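Local coordinates for protein Poly(A) ribonuclease POP2 (Saccharomyces cerevisiae, PDB 1UOC) that degrades poly(A) from the 3' end and is probably a catalytic subunit of the CCR4-NOT mRNA deadenylase, represented here by the protein's RNase D domain, at residues M151-D154 / S155-W158; E184-E187 / W188-Q192. All blocks are in the same frame, centred on the assembly; numbering follows the deposited sequence.

Contact 1. Residues M151-D154 / S155-W158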
loop_
_atom_site.group_PDB
_atom_site.type_symbol
_atom_site.label_atom_id
_atom_site.label_comp_id
_atom_site.label_asym_id
_atom_site.label_seq_id
_atom_site.Cartn_x
_atom_site.Cartn_y
_atom_site.Cartn_z
ATOM N N MET A 151 -3.466 -1.007 -13.118
ATOM C CA MET A 151 -2.346 -0.204 -13.612
ATOM C C MET A 151 -2.626 0.574 -14.900
ATOM O O MET A 151 -3.470 0.192 -15.698
ATOM C CB MET A 151 -1.127 -1.098 -13.853
ATOM C CG MET A 151 -0.845 -2.126 -12.764
ATOM S SD MET A 151 -0.735 -1.412 -11.127
ATOM C CE MET A 151 0.761 -0.457 -11.230
ATOM N N MET A 152 -1.895 1.672 -15.083
ATOM C CA MET A 152 -2.006 2.506 -16.279
ATOM C C MET A 152 -3.419 2.942 -16.616
ATOM O O MET A 152 -3.796 2.985 -17.784
ATOM C CB MET A 152 -1.420 1.760 -17.474
ATOM C CG MET A 152 0.056 1.462 -17.342
ATOM S SD MET A 152 0.633 0.503 -18.735
ATOM C CE MET A 152 1.447 -0.828 -17.919
ATOM N N ASP A 153 -4.192 3.290 -15.597
ATOM C CA ASP A 153 -5.581 3.694 -15.787
ATOM C C ASP A 153 -5.943 4.755 -14.758
ATOM O O ASP A 153 -6.112 4.451 -13.579
ATOM C CB ASP A 153 -6.478 2.466 -15.618
ATOM C CG ASP A 153 -7.913 2.744 -15.964
ATOM O OD1 ASP A 153 -8.347 3.905 -15.827
ATOM O OD2 ASP A 153 -8.605 1.795 -16.365
ATOM N N ASP A 154 -6.095 5.993 -15.209
ATOM C CA ASP A 154 -6.404 7.095 -14.312
ATOM C C ASP A 154 -7.787 7.050 -13.652
ATOM O O ASP A 154 -8.099 7.899 -12.816
ATOM C CB ASP A 154 -6.194 8.433 -15.035
ATOM C CG ASP A 154 -7.296 8.758 -16.027
ATOM O OD1 ASP A 154 -7.700 7.880 -16.816
ATOM O OD2 ASP A 154 -7.753 9.919 -16.022
ATOM N N SER A 155 -8.620 6.075 -14.004
ATOM C CA SER A 155 -9.923 5.997 -13.345
ATOM C C SER A 155 -9.749 5.224 -12.035
ATOM O O SER A 155 -10.685 5.077 -11.256
ATOM C CB SER A 155 -10.977 5.321 -14.241
ATOM O OG SER A 155 -10.644 3.980 -14.539
ATOM N N VAL A 156 -8.529 4.738 -11.818
ATOM C CA VAL A 156 -8.162 4.001 -10.619
ATOM C C VAL A 156 -7.233 4.904 -9.804
ATOM O O VAL A 156 -6.236 5.424 -10.313
ATOM C CB VAL A 156 -7.427 2.676 -10.963
ATOM C CG1 VAL A 156 -6.874 2.035 -9.693
ATOM C CG2 VAL A 156 -8.376 1.713 -11.643
ATOM N N THR A 157 -7.569 5.072 -8.532
ATOM C CA THR A 157 -6.803 5.910 -7.619
ATOM C C THR A 157 -6.022 5.046 -6.631
ATOM O O THR A 157 -6.607 4.284 -5.865
ATOM C CB THR A 157 -7.753 6.836 -6.830
ATOM O OG1 THR A 157 -8.472 7.669 -7.747
ATOM C CG2 THR A 157 -6.987 7.704 -5.852
ATOM N N TRP A 158 -4.699 5.152 -6.649
ATOM C CA TRP A 158 -3.884 4.372 -5.718
ATOM C C TRP A 158 -3.624 5.162 -4.453
ATOM O O TRP A 158 -3.391 6.365 -4.501
ATOM C CB TRP A 158 -2.548 3.970 -6.346
ATOM C CG TRP A 158 -2.636 2.798 -7.289
ATOM C CD1 TRP A 158 -2.953 2.825 -8.616
ATOM C CD2 TRP A 158 -2.366 1.430 -6.973
ATOM N NE1 TRP A 158 -2.890 1.559 -9.150
ATOM C CE2 TRP A 158 -2.534 0.682 -8.160
ATOM C CE3 TRP A 158 -1.998 0.761 -5.796
ATOM C CZ2 TRP A 158 -2.348 -0.706 -8.208
ATOM C CZ3 TRP A 158 -1.813 -0.632 -5.839
ATOM C CH2 TRP A 158 -1.990 -1.347 -7.038
#
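S155 grips D153 with both its hydroxyl and its backbone amide, and both bonds land on a single carboxylate oxygen. OG of S155 gives its hydrogen to OD1 of D153 at 2.6 Å, while N of S155 reaches that same OD1 at 2.8 Å with a nearly straight N-H (162°). The two donors arrive from one face of the carboxylate: the hydroxyl stands well above its plane, whereas the amide comes closer to the plane, on the anti side. D153 has CG anti to its backbone N (chi1 -173°), which lays the carboxylate beside its own carbonyl carbon and sends it forward along the chain. The serine hydroxyl sits between backbone N and carbonyl carbon, near enough to its own amide for both donors to converge.

The hydrogen bond from the S155 amide closes an Asx turn, and it overlaps a type I beta turn in which N of V156 donates to O of D153 at 3.0 Å. This compact reversal leads into strand 157-160. A short aspartate and a small serine suit it, since both are polar ends on one-carbon arms.

M151, whose flexible, polarisable thioether suits a broad indole neighbour, bends at each torsion to bring SD within 3.4 Å of CZ2 of W158, a Met-aromatic contact in which the sulfur lies obliquely to the six-membered ring. The indole NE1 is hydrogen-bonded to O of L150, which helps fix the ring's rotation.

With two hydrogens directed at one oxygen, the carboxylate of D153 is probably stabilised in its ionised form.

Contact 2. Residues E184-E187 / W188-Q192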
loop_
_atom_site.group_PDB
_atom_site.type_symbol
_atom_site.label_atom_id
_atom_site.label_comp_id
_atom_site.label_asym_id
_atom_site.label_seq_id
_atom_site.Cartn_x
_atom_site.Cartn_y
_atom_site.Cartn_z
ATOM N N GLU A 184 14.306 11.340 -11.225
ATOM C CA GLU A 184 13.499 11.850 -12.328
ATOM C C GLU A 184 12.864 10.741 -13.183
ATOM O O GLU A 184 11.658 10.760 -13.433
ATOM C CB GLU A 184 14.367 12.767 -13.199
ATOM C CG GLU A 184 15.601 13.324 -12.460
ATOM C CD GLU A 184 15.250 14.139 -11.211
ATOM O OE1 GLU A 184 16.142 14.333 -10.348
ATOM O OE2 GLU A 184 14.091 14.596 -11.097
ATOM N N ASP A 185 13.671 9.777 -13.624
ATOM C CA ASP A 185 13.168 8.680 -14.448
ATOM C C ASP A 185 12.282 7.734 -13.642
ATOM O O ASP A 185 11.374 7.097 -14.185
ATOM C CB ASP A 185 14.329 7.893 -15.067
ATOM C CG ASP A 185 15.228 8.759 -15.951
ATOM O OD1 ASP A 185 16.077 8.187 -16.676
ATOM O OD2 ASP A 185 15.098 10.002 -15.920
ATOM N N PHE A 186 12.558 7.636 -12.345
ATOM C CA PHE A 186 11.773 6.790 -11.456
ATOM C C PHE A 186 10.361 7.358 -11.409
ATOM O O PHE A 186 9.375 6.650 -11.603
ATOM C CB PHE A 186 12.395 6.805 -10.056
ATOM C CG PHE A 186 11.520 6.224 -8.983
ATOM C CD1 PHE A 186 11.167 4.881 -9.001
ATOM C CD2 PHE A 186 11.095 7.013 -7.916
ATOM C CE1 PHE A 186 10.406 4.327 -7.961
ATOM C CE2 PHE A 186 10.339 6.470 -6.879
ATOM C CZ PHE A 186 9.996 5.125 -6.903
ATOM N N GLU A 187 10.271 8.653 -11.162
ATOM C CA GLU A 187 8.977 9.313 -11.091
ATOM C C GLU A 187 8.195 9.182 -12.392
ATOM O O GLU A 187 6.972 9.023 -12.372
ATOM C CB GLU A 187 9.161 10.784 -10.728
ATOM C CG GLU A 187 9.702 10.979 -9.324
ATOM C CD GLU A 187 9.778 12.440 -8.912
ATOM O OE1 GLU A 187 10.018 12.703 -7.713
ATOM O OE2 GLU A 187 9.601 13.322 -9.778
ATOM N N TRP A 188 8.899 9.240 -13.516
ATOM C CA TRP A 188 8.249 9.121 -14.815
ATOM C C TRP A 188 7.540 7.772 -14.924
ATOM O O TRP A 188 6.365 7.711 -15.251
ATOM C CB TRP A 188 9.273 9.252 -15.952
ATOM C CG TRP A 188 8.631 9.368 -17.310
ATOM C CD1 TRP A 188 8.168 10.512 -17.900
ATOM C CD2 TRP A 188 8.315 8.295 -18.213
ATOM N NE1 TRP A 188 7.581 10.218 -19.110
ATOM C CE2 TRP A 188 7.655 8.868 -19.328
ATOM C CE3 TRP A 188 8.515 6.905 -18.181
ATOM C CZ2 TRP A 188 7.198 8.099 -20.409
ATOM C CZ3 TRP A 188 8.055 6.134 -19.260
ATOM C CH2 TRP A 188 7.402 6.740 -20.356
ATOM N N TRP A 189 8.259 6.690 -14.648
ATOM C CA TRP A 189 7.681 5.354 -14.727
ATOM C C TRP A 189 6.537 5.157 -13.747
ATOM O O TRP A 189 5.528 4.538 -14.087
ATOM C CB TRP A 189 8.753 4.291 -14.484
ATOM C CG TRP A 189 9.596 4.035 -15.677
ATOM C CD1 TRP A 189 10.837 4.551 -15.941
ATOM C CD2 TRP A 189 9.252 3.216 -16.800
ATOM N NE1 TRP A 189 11.285 4.100 -17.166
ATOM C CE2 TRP A 189 10.329 3.283 -17.715
ATOM C CE3 TRP A 189 8.133 2.441 -17.130
ATOM C CZ2 TRP A 189 10.323 2.590 -18.937
ATOM C CZ3 TRP A 189 8.125 1.752 -18.348
ATOM C CH2 TRP A 189 9.213 1.837 -19.234
ATOM N N VAL A 190 6.705 5.677 -12.534
ATOM C CA VAL A 190 5.681 5.576 -11.507
ATOM C C VAL A 190 4.389 6.229 -11.990
ATOM O O VAL A 190 3.314 5.640 -11.854
ATOM C CB VAL A 190 6.131 6.255 -10.185
ATOM C CG1 VAL A 190 4.949 6.409 -9.237
ATOM C CG2 VAL A 190 7.197 5.423 -9.517
ATOM N N HIS A 191 4.488 7.427 -12.566
ATOM C CA HIS A 191 3.291 8.111 -13.051
ATOM C C HIS A 191 2.653 7.351 -14.210
ATOM O O HIS A 191 1.447 7.428 -14.408
ATOM C CB HIS A 191 3.593 9.560 -13.472
ATOM C CG HIS A 191 4.003 10.449 -12.334
ATOM N ND1 HIS A 191 3.349 10.457 -11.118
ATOM C CD2 HIS A 191 4.993 11.369 -12.232
ATOM C CE1 HIS A 191 3.918 11.344 -10.319
ATOM N NE2 HIS A 191 4.917 11.912 -10.971
ATOM N N GLN A 192 3.455 6.605 -14.966
ATOM C CA GLN A 192 2.935 5.825 -16.093
ATOM C C GLN A 192 2.145 4.603 -15.617
ATOM O O GLN A 192 1.115 4.272 -16.195
ATOM C CB GLN A 192 4.082 5.379 -17.012
ATOM C CG GLN A 192 4.703 6.518 -17.839
ATOM C CD GLN A 192 3.648 7.274 -18.624
ATOM O OE1 GLN A 192 2.708 6.681 -19.143
ATOM N NE2 GLN A 192 3.798 8.581 -18.715
#
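This is a local contact between successive turns of helix 183-193, where side chains three and four residues apart meet on the helix surface; the helix packs on helix 165-174 and runs on toward strand 197-199. Backbone bonds hold the turns together, among them N of V190 to O of F186 at 3.0 Å and N of H191 to O of E187 at 3.0 Å.

On the buried side, V190 sets CG2 over one face of the F186 ring, 3.9 Å from the ring centroid and 18° off its normal, offset toward the rim. This CH-pi contact brings CG2 to 3.7 Å from CE1 of F186, whose flat ring offers the methyl a face. CG2 lies beside the valine's own backbone N, which turns it back toward the preceding turn and the ring. A branched valine fills the place well, because its other surfaces meet L167 and I171 of helix 165-174.

Helices 165-174 and 183-193 both lie in the connection between strands 157-160 and 197-199, parallel neighbours in the sheet of this RNase H-like DEDD nuclease domain.

W189 presents CD1, at the edge of its indole, to O of D185 at 3.1 Å and also packs on I171; W188, the more exposed of the two, lays CZ3 over the centre of the W189 face. H191 brings CD2 within 3.1 Å of O of E187, its ring oblique to that carbonyl. Were H191 replaced by an alanine, the E187 carbonyl oxygen would probably lose the CD2 beside it, and F197 part of its side-chain neighbour. The long E187 chain, extended beyond CG, carries OE1 to a salt bridge with K183, one turn back on the same helix.

The centres of contacts 1 and 2 lie about 15 Å apart, and contact 1 comes first along the chain. It leads into strand 157-160; the chain then runs through helix 165-174 and helix 183-193, which holds contact 2, to strand 197-199, parallel to and beside 157-160. The two contacts thus mark the start and the last helix of one beta-alpha-beta crossover at the edge of the sheet. They touch where CG of M152 packs at 3.2 Å from O of Q192, and M152 also shares a backbone hydrogen bond with Y193. Side chains of both, M151 and V190, lie about 5 Å from the bound xenon. The same crossover carries D166, a predicted catalytic metal ligand near the start of helix 165-174, so both contacts belong to the framework around the probable active site.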